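Local coordinates for TATA-box-binding protein (Sulfolobus acidocaldarius, PDB 1MP9) that probably binds the TATA box of archaeal promoters, as a general factor in activating genes transcribed by RNA polymerase, at residues Asn39-Pro44 / Gly49-Leu54; Asn130-Pro135 / Gly140-Met145. All coordinates share one frame; numbering follows the deposited sequence.

Contact 1. Residues Asn39-Pro44 / Gly49-Leu54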
loop_
_atom_site.group_PDB
_atom_site.type_symbol
_atom_site.label_atom_id
_atom_site.label_comp_id
_atom_site.label_asym_id
_atom_site.label_seq_id
_atom_site.Cartn_x
_atom_site.Cartn_y
_atom_site.Cartn_z
ATOM N N ASN A 39 -10.697 -23.933 26.512
ATOM C CA ASN A 39 -10.132 -23.855 25.181
ATOM C C ASN A 39 -9.647 -22.504 24.657
ATOM O O ASN A 39 -9.900 -22.163 23.499
ATOM C CB ASN A 39 -11.130 -24.469 24.191
ATOM C CG ASN A 39 -11.533 -25.897 24.581
ATOM O OD1 ASN A 39 -10.703 -26.826 24.589
ATOM N ND2 ASN A 39 -12.800 -26.071 24.925
ATOM N N VAL A 40 -8.975 -21.726 25.495
ATOM C CA VAL A 40 -8.417 -20.463 25.035
ATOM C C VAL A 40 -6.914 -20.618 25.191
ATOM O O VAL A 40 -6.436 -21.548 25.837
ATOM C CB VAL A 40 -8.901 -19.235 25.860
ATOM C CG1 VAL A 40 -10.403 -19.014 25.633
ATOM C CG2 VAL A 40 -8.563 -19.413 27.359
ATOM N N GLU A 41 -6.154 -19.709 24.615
ATOM C CA GLU A 41 -4.720 -19.825 24.717
ATOM C C GLU A 41 -4.061 -18.584 25.296
ATOM O O GLU A 41 -4.409 -17.448 24.926
ATOM C CB GLU A 41 -4.157 -20.110 23.334
ATOM C CG GLU A 41 -2.690 -20.434 23.332
ATOM C CD GLU A 41 -2.257 -21.036 22.013
ATOM O OE1 GLU A 41 -2.350 -20.383 20.963
ATOM O OE2 GLU A 41 -1.792 -22.299 22.052
ATOM N N TYR A 42 -3.095 -18.803 26.190
ATOM C CA TYR A 42 -2.366 -17.698 26.795
ATOM C C TYR A 42 -0.962 -18.113 27.144
ATOM O O TYR A 42 -0.750 -18.878 28.070
ATOM C CB TYR A 42 -3.053 -17.193 28.062
ATOM C CG TYR A 42 -2.302 -16.053 28.720
ATOM C CD1 TYR A 42 -1.960 -14.902 27.995
ATOM C CD2 TYR A 42 -1.919 -16.127 30.065
ATOM C CE1 TYR A 42 -1.256 -13.865 28.596
ATOM C CE2 TYR A 42 -1.212 -15.088 30.682
ATOM C CZ TYR A 42 -0.885 -13.968 29.943
ATOM O OH TYR A 42 -0.175 -12.959 30.539
ATOM N N ASP A 43 0.002 -17.610 26.391
ATOM C CA ASP A 43 1.398 -17.925 26.654
ATOM C C ASP A 43 2.111 -16.595 26.486
ATOM O O ASP A 43 2.502 -16.220 25.388
ATOM C CB ASP A 43 1.896 -18.961 25.652
ATOM C CG ASP A 43 3.378 -19.240 25.797
ATOM O OD1 ASP A 43 4.050 -18.545 26.608
ATOM O OD2 ASP A 43 3.865 -20.153 25.080
ATOM N N PRO A 44 2.301 -15.866 27.593
ATOM C CA PRO A 44 2.954 -14.570 27.482
ATOM C C PRO A 44 4.372 -14.618 26.947
ATOM O O PRO A 44 4.922 -13.584 26.600
ATOM C CB PRO A 44 2.819 -13.985 28.901
ATOM C CG PRO A 44 2.896 -15.229 29.774
ATOM C CD PRO A 44 2.098 -16.261 29.007
ATOM N N GLY A 49 -1.295 -11.295 24.550
ATOM C CA GLY A 49 -2.718 -11.446 24.789
ATOM C C GLY A 49 -3.239 -12.861 24.842
ATOM O O GLY A 49 -2.603 -13.784 24.333
ATOM N N LEU A 50 -4.401 -13.018 25.483
ATOM C CA LEU A 50 -5.093 -14.291 25.566
ATOM C C LEU A 50 -5.867 -14.380 24.238
ATOM O O LEU A 50 -6.537 -13.414 23.816
ATOM C CB LEU A 50 -6.092 -14.310 26.754
ATOM C CG LEU A 50 -6.821 -15.637 26.990
ATOM C CD1 LEU A 50 -7.053 -15.823 28.504
ATOM C CD2 LEU A 50 -8.145 -15.672 26.205
ATOM N N ILE A 51 -5.792 -15.542 23.597
ATOM C CA ILE A 51 -6.447 -15.758 22.305
ATOM C C ILE A 51 -7.727 -16.555 22.479
ATOM O O ILE A 51 -7.703 -17.713 22.920
ATOM C CB ILE A 51 -5.488 -16.496 21.357
ATOM C CG1 ILE A 51 -4.214 -15.672 21.244
ATOM C CG2 ILE A 51 -6.173 -16.748 19.967
ATOM C CD1 ILE A 51 -3.017 -16.380 20.598
ATOM N N PHE A 52 -8.845 -15.919 22.142
ATOM C CA PHE A 52 -10.168 -16.507 22.279
ATOM C C PHE A 52 -10.705 -16.700 20.867
ATOM O O PHE A 52 -10.911 -15.743 20.151
ATOM C CB PHE A 52 -11.042 -15.533 23.067
ATOM C CG PHE A 52 -12.431 -16.029 23.342
ATOM C CD1 PHE A 52 -12.836 -16.313 24.642
ATOM C CD2 PHE A 52 -13.343 -16.216 22.298
ATOM C CE1 PHE A 52 -14.121 -16.774 24.902
ATOM C CE2 PHE A 52 -14.636 -16.681 22.552
ATOM C CZ PHE A 52 -15.023 -16.959 23.849
ATOM N N ARG A 53 -10.923 -17.942 20.455
ATOM C CA ARG A 53 -11.407 -18.195 19.102
ATOM C C ARG A 53 -12.843 -18.660 19.088
ATOM O O ARG A 53 -13.245 -19.503 19.892
ATOM C CB ARG A 53 -10.539 -19.252 18.403
ATOM C CG ARG A 53 -9.091 -18.849 18.191
ATOM C CD ARG A 53 -8.284 -19.977 17.547
ATOM N NE ARG A 53 -6.978 -19.519 17.075
ATOM C CZ ARG A 53 -5.843 -19.609 17.765
ATOM N NH1 ARG A 53 -5.830 -20.149 18.980
ATOM N NH2 ARG A 53 -4.715 -19.155 17.235
ATOM N N LEU A 54 -13.631 -18.080 18.191
ATOM C CA LEU A 54 -15.018 -18.481 18.048
ATOM C C LEU A 54 -15.099 -19.186 16.711
ATOM O O LEU A 54 -14.355 -18.869 15.776
ATOM C CB LEU A 54 -15.943 -17.275 18.058
ATOM C CG LEU A 54 -16.288 -16.797 19.463
ATOM C CD1 LEU A 54 -17.106 -15.522 19.416
ATOM C CD2 LEU A 54 -17.058 -17.896 20.156
HETATM O O HOH W 1 -11.818 -19.412 22.648
HETATM O O HOH W 2 -0.534 -15.549 24.444
#
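Val40 turns its branched side chain toward strand 50-54 and reaches two residues at once. The Val40 and Leu50 side chains cross obliquely, with Val40 CB 3.7 Å from Leu50 CD2. Branch CG1 stands anti to the carbonyl carbon (chi1 -67°), which carries it to the Phe52 ring, 3.8 Å from Val40 CG1 to Phe52 CD1. A short beta-branched residue suits this place: it offers a separate methyl to each neighbour. Leu50 and Phe52 lie on the side of the sheet that carries the helices, Leu50 touching Met33 and Phe52 touching Leu91. This is the saddle fold of TATA-binding proteins, in which 50-54 is an outermost strand of the long antiparallel sheet and 39-44 lies against its edge, after helix 30-36. Glu41 and Ile51 form a single antiparallel hydrogen-bonded pair, with Glu41 N 3.0 Å from Ile51 O and Ile51 N 2.7 Å from Glu41 O. Glutamate is long enough for its extended chain to run alongside Ile51 while the carboxylate nears Arg53, which points the same way. Glu41 OE1 stays 4.0 Å from Arg53 NH1, at the guanidinium edge, too far for a salt bridge; the carboxylate and guanidinium planes stand 78° apart. Ile51 CG2 covers the centre of one guanidinium face. The flat Tyr42 ring suits its place by taking Gly49 O at its edge, beside CD1, and Pro44 CD over one face, while Tyr31 of helix 30-36 meets it edge-to-face. A water accepts from Asp43 N and lies 2.7 Å from Gly49 O.

Contact 2. Residues Asn130-Pro135 / Gly140-Met145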
loop_
_atom_site.group_PDB
_atom_site.type_symbol
_atom_site.label_atom_id
_atom_site.label_comp_id
_atom_site.label_asym_id
_atom_site.label_seq_id
_atom_site.Cartn_x
_atom_site.Cartn_y
_atom_site.Cartn_z
ATOM N N ASN A 130 0.627 10.354 -6.456
ATOM C CA ASN A 130 1.036 9.470 -5.350
ATOM C C ASN A 130 0.888 7.965 -5.465
ATOM O O ASN A 130 0.180 7.334 -4.645
ATOM C CB ASN A 130 0.349 9.900 -4.036
ATOM C CG ASN A 130 -0.282 11.281 -4.112
ATOM O OD1 ASN A 130 -1.509 11.428 -3.992
ATOM N ND2 ASN A 130 0.543 12.297 -4.314
ATOM N N ASN A 131 1.606 7.356 -6.412
ATOM C CA ASN A 131 1.479 5.913 -6.556
ATOM C C ASN A 131 2.759 5.178 -6.876
ATOM O O ASN A 131 3.775 5.762 -7.270
ATOM C CB ASN A 131 0.480 5.597 -7.673
ATOM C CG ASN A 131 1.073 5.812 -9.056
ATOM O OD1 ASN A 131 0.894 6.869 -9.679
ATOM N ND2 ASN A 131 1.807 4.821 -9.539
ATOM N N MET A 132 2.675 3.863 -6.724
ATOM C CA MET A 132 3.761 2.981 -7.083
ATOM C C MET A 132 3.276 1.961 -8.121
ATOM O O MET A 132 2.247 1.303 -7.925
ATOM C CB MET A 132 4.283 2.173 -5.881
ATOM C CG MET A 132 5.315 1.102 -6.329
ATOM S SD MET A 132 5.802 -0.053 -5.013
ATOM C CE MET A 132 4.610 -1.329 -5.154
ATOM N N TYR A 133 3.995 1.862 -9.232
ATOM C CA TYR A 133 3.714 0.824 -10.198
ATOM C C TYR A 133 5.056 0.298 -10.651
ATOM O O TYR A 133 5.703 0.846 -11.543
ATOM C CB TYR A 133 2.858 1.274 -11.390
ATOM C CG TYR A 133 2.542 0.087 -12.314
ATOM C CD1 TYR A 133 2.054 -1.115 -11.780
ATOM C CD2 TYR A 133 2.819 0.133 -13.694
ATOM C CE1 TYR A 133 1.865 -2.253 -12.580
ATOM C CE2 TYR A 133 2.626 -1.000 -14.511
ATOM C CZ TYR A 133 2.157 -2.185 -13.941
ATOM O OH TYR A 133 2.009 -3.330 -14.689
ATOM N N GLU A 134 5.484 -0.776 -10.006
ATOM C CA GLU A 134 6.794 -1.390 -10.303
ATOM C C GLU A 134 6.439 -2.880 -10.421
ATOM O O GLU A 134 6.590 -3.656 -9.474
ATOM C CB GLU A 134 7.719 -1.111 -9.119
ATOM C CG GLU A 134 9.127 -1.578 -9.291
ATOM C CD GLU A 134 9.890 -0.745 -10.278
ATOM O OE1 GLU A 134 9.344 0.276 -10.773
ATOM O OE2 GLU A 134 11.048 -1.119 -10.552
ATOM N N PRO A 135 5.944 -3.285 -11.595
ATOM C CA PRO A 135 5.531 -4.677 -11.827
ATOM C C PRO A 135 6.484 -5.788 -11.451
ATOM O O PRO A 135 6.048 -6.872 -11.090
ATOM C CB PRO A 135 5.111 -4.686 -13.301
ATOM C CG PRO A 135 5.835 -3.505 -13.900
ATOM C CD PRO A 135 5.802 -2.469 -12.814
ATOM N N GLY A 140 0.480 -5.020 -8.823
ATOM C CA GLY A 140 -0.530 -3.992 -8.973
ATOM C C GLY A 140 0.026 -2.592 -8.789
ATOM O O GLY A 140 1.240 -2.425 -8.641
ATOM N N LEU A 141 -0.869 -1.605 -8.830
ATOM C CA LEU A 141 -0.546 -0.196 -8.630
ATOM C C LEU A 141 -0.997 0.122 -7.197
ATOM O O LEU A 141 -2.116 -0.228 -6.798
ATOM C CB LEU A 141 -1.332 0.674 -9.622
ATOM C CG LEU A 141 -1.036 2.198 -9.586
ATOM C CD1 LEU A 141 -1.221 2.806 -10.966
ATOM C CD2 LEU A 141 -1.923 2.894 -8.596
ATOM N N ILE A 142 -0.140 0.757 -6.416
ATOM C CA ILE A 142 -0.512 1.083 -5.058
ATOM C C ILE A 142 -0.747 2.581 -5.025
ATOM O O ILE A 142 0.094 3.369 -5.461
ATOM C CB ILE A 142 0.608 0.682 -4.051
ATOM C CG1 ILE A 142 0.836 -0.827 -4.132
ATOM C CG2 ILE A 142 0.216 1.095 -2.612
ATOM C CD1 ILE A 142 1.986 -1.343 -3.252
ATOM N N TYR A 143 -1.902 2.961 -4.510
ATOM C CA TYR A 143 -2.281 4.365 -4.440
ATOM C C TYR A 143 -2.595 4.745 -2.983
ATOM O O TYR A 143 -3.439 4.120 -2.320
ATOM C CB TYR A 143 -3.514 4.594 -5.325
ATOM C CG TYR A 143 -3.940 6.028 -5.434
ATOM C CD1 TYR A 143 -3.314 6.884 -6.333
ATOM C CD2 TYR A 143 -4.949 6.539 -4.628
ATOM C CE1 TYR A 143 -3.686 8.234 -6.432
ATOM C CE2 TYR A 143 -5.333 7.886 -4.709
ATOM C CZ TYR A 143 -4.696 8.730 -5.620
ATOM O OH TYR A 143 -5.067 10.052 -5.755
ATOM N N ARG A 144 -1.874 5.724 -2.470
ATOM C CA ARG A 144 -2.085 6.194 -1.105
ATOM C C ARG A 144 -3.038 7.390 -1.241
ATOM O O ARG A 144 -2.658 8.464 -1.747
ATOM C CB ARG A 144 -0.754 6.627 -0.488
ATOM C CG ARG A 144 -0.912 7.032 0.997
ATOM C CD ARG A 144 0.431 7.341 1.637
ATOM N NE ARG A 144 0.295 7.734 3.053
ATOM C CZ ARG A 144 1.232 7.589 3.990
ATOM N NH1 ARG A 144 2.419 7.028 3.712
ATOM N NH2 ARG A 144 0.991 8.061 5.216
ATOM N N MET A 145 -4.278 7.189 -0.815
ATOM C CA MET A 145 -5.324 8.211 -0.935
ATOM C C MET A 145 -5.427 9.001 0.353
ATOM O O MET A 145 -5.246 8.442 1.441
ATOM C CB MET A 145 -6.670 7.536 -1.225
ATOM C CG MET A 145 -7.857 8.495 -1.496
ATOM S SD MET A 145 -9.297 7.569 -2.151
ATOM C CE MET A 145 -8.865 7.621 -3.966
HETATM O O HOH W 3 3.783 -2.271 -8.301
#
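The Tyr133 ring turns one edge to Gly140 O, which lies near the ring plane 3.5 Å from Tyr133 CD1, while Pro135 CD sits over the centre of one face. With CG anti to the backbone N (chi1 -177°), the ring is carried toward helix 121-127, where it packs on Leu121 and Ala125. The Tyr143 ring likewise receives Asn131 CB at its edge. These rings belong to a beta hairpin, strands 131-132 and 141-145, that ends the antiparallel sheet of the TATA-binding protein saddle. Met132 and Ile142 are its hydrogen-bonded pair: both N-O distances, Met132 N to Ile142 O and Ile142 N to Met132 O, are 2.9 Å, and each donor lies in the carbonyl plane. Asn131 and Tyr143 make the adjoining non-hydrogen-bonded pair, beyond which Arg144 N gives only a weak bond to Asn130 O, at 3.4 Å. Leu141 crosses Asn131 at about a right angle and sets CD2 3.7 Å from Asn131 CB; Leu141 CD1 lies 4.4 Å from Tyr133 CB, a looser contact. A branched leucine thus packs closely on Asn131 and more loosely beside Tyr133; an alanine here would probably open a gap beside Asn131 CB and let that side chain shift. Met132 and Ile142 run side by side on the other face of the hairpin, long flexible chain against branched one, both also packing on the second subunit. Their terminal methyls are modelled closer than usual van der Waals contact, so the exact fit is doubtful. Arg144 NH1 bonds to Met145 O of that second subunit. Where the strands part, one water bridges them, accepting from Glu134 N and donating to Gly140 O at 2.6 Å.

Overall arrangement
Contacts 1 and 2 are counterparts in the two repeats of the chain, at equivalent positions: Tyr42 and Pro44 answer to Tyr133 and Pro135, Gly49 to Gly140, and Leu50 to Leu141. Their centres are about 37 Å apart, and with about 27 Å between their nearest atoms they do not touch; they lie on opposite sides of the chain's centre. The common sheet joins them, ending at strand 50-54 on one side and strand 131-132 on the other. In this family the concave face of that sheet receives the DNA. In this assembly the second subunit packs against 130-135 and 140-145, whereas no other chain touches 39-44 or 49-54, so similar halves have different surroundings.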